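Local coordinates for encapsulated ferritin-like protein (Haliangium ochraceum, PDB 5N5F), which oxidises ferrous to ferric iron as a ferritin-like ferroxidase and is carried as cargo inside an encapsulin nanocompartment, at residues H8-A11 with E12-S15. Numbering follows the deposited sequence.
Sequences HEPA and ELLS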
# COMPACT_ATOMS: atom_id res chain seq x y z
N HIS B 8 15.87 3.87 1.87
CA HIS B 8 15.43 5.12 1.27
C HIS B 8 16.57 5.90 0.63
O HIS B 8 16.36 7.03 0.18
CB HIS B 8 14.74 5.99 2.32
CG HIS B 8 13.54 5.35 2.95
ND1 HIS B 8 12.68 4.54 2.24
CD2 HIS B 8 13.05 5.40 4.21
CE1 HIS B 8 11.71 4.12 3.04
NE2 HIS B 8 11.92 4.63 4.24
N GLU B 9 17.76 5.33 0.58
CA GLU B 9 18.93 5.97 -0.00
C GLU B 9 19.76 4.91 -0.69
O GLU B 9 19.63 3.72 -0.40
CB GLU B 9 19.77 6.68 1.07
CG GLU B 9 19.05 7.81 1.80
CD GLU B 9 18.78 9.01 0.90
OE1 GLU B 9 19.29 9.03 -0.24
OE2 GLU B 9 18.06 9.93 1.34
N PRO B 10 20.63 5.31 -1.63
CA PRO B 10 21.52 4.32 -2.26
C PRO B 10 22.54 3.79 -1.26
O PRO B 10 23.03 4.52 -0.39
CB PRO B 10 22.19 5.12 -3.38
CG PRO B 10 22.07 6.54 -2.98
CD PRO B 10 20.78 6.65 -2.21
N ALA B 11 22.86 2.50 -1.41
CA ALA B 11 23.68 1.82 -0.41
C ALA B 11 25.11 2.35 -0.38
O ALA B 11 25.72 2.44 0.69
CB ALA B 11 23.68 0.31 -0.68
N GLU B 12 25.66 2.70 -1.54
CA GLU B 12 27.04 3.17 -1.59
C GLU B 12 27.24 4.41 -0.72
O GLU B 12 28.34 4.64 -0.22
CB GLU B 12 27.46 3.47 -3.03
CG GLU B 12 26.43 4.23 -3.84
CD GLU B 12 25.55 3.31 -4.68
OE1 GLU B 12 25.92 3.04 -5.84
OE2 GLU B 12 24.51 2.86 -4.17
N LEU B 13 26.19 5.20 -0.52
CA LEU B 13 26.28 6.39 0.33
C LEU B 13 26.12 6.07 1.81
O LEU B 13 26.43 6.93 2.64
CB LEU B 13 25.22 7.41 -0.09
CG LEU B 13 25.36 8.03 -1.48
CD1 LEU B 13 24.28 9.07 -1.69
CD2 LEU B 13 26.74 8.64 -1.70
N LEU B 14 25.64 4.88 2.16
CA LEU B 14 25.41 4.51 3.54
C LEU B 14 26.57 3.67 4.06
O LEU B 14 27.05 2.76 3.38
CB LEU B 14 24.10 3.71 3.68
CG LEU B 14 22.84 4.35 3.10
CD1 LEU B 14 21.66 3.39 3.18
CD2 LEU B 14 22.52 5.65 3.82
N SER B 15 27.02 3.99 5.28
CA SER B 15 28.03 3.17 5.92
C SER B 15 27.50 1.76 6.15
O SER B 15 26.29 1.54 6.26
CB SER B 15 28.46 3.78 7.25
OG SER B 15 27.42 3.68 8.21
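Two successive i to i+3 backbone bonds bend the chain between Pro-10 and Leu-14. Leu-13 N donates to Pro-10 O at 3.2 Å, and Leu-14 N to Ala-11 O at 2.8 Å. With Ala-11, Glu-12 and Leu-13 all at negative phi and psi, these bonds mark two overlapping type I beta turns. Leu-13 meets the pyrrolidine ring obliquely, its CD1 3.6 Å from Pro-10 CG. Glu-12 folds back over the start of the turns: its CG lies between backbone N and carbonyl carbon (chi1 45°), and a further bend at chi2 (-96°) brings OE2 within 3.3 Å of Pro-10 CB. This is a van der Waals approach; the nearby Ala-11 N is poorly angled for a bond to that oxygen.

Leu-14 is the buried member. Its CG passes 3.5 Å from Pro-10 O, and CD2 reaches Glu-9 CB at 4.0 Å. Shortening Leu-14 to an alanine removes CG and both methyls, which is likely to uncover Glu-9 CB and the side of Pro-10 O and open a gap between them and the shortened side chain. The carboxylate of Glu-9 leads elsewhere, its OE2 forming a salt bridge with Arg-23 of a third subunit.

Lys-19 NZ, from the first turn of helix 16-44, also bonds Ala-11 O, tying the turns to that helix. Ser-15 is the N-cap of helix 16-44, with OG hydrogen-bonded to Thr-18 OG1. The chain is the N-terminal, ferritin-like domain of the protein, which crystallizes as a decameric ring. The loop precedes helix 16-44, and several of its residues pack on a second subunit of that ring, where Glu-9 and Leu-13 rest on Ala-44 and Leu-14 on Asp-43, at the C-terminal end of that subunit's own helix 16-44.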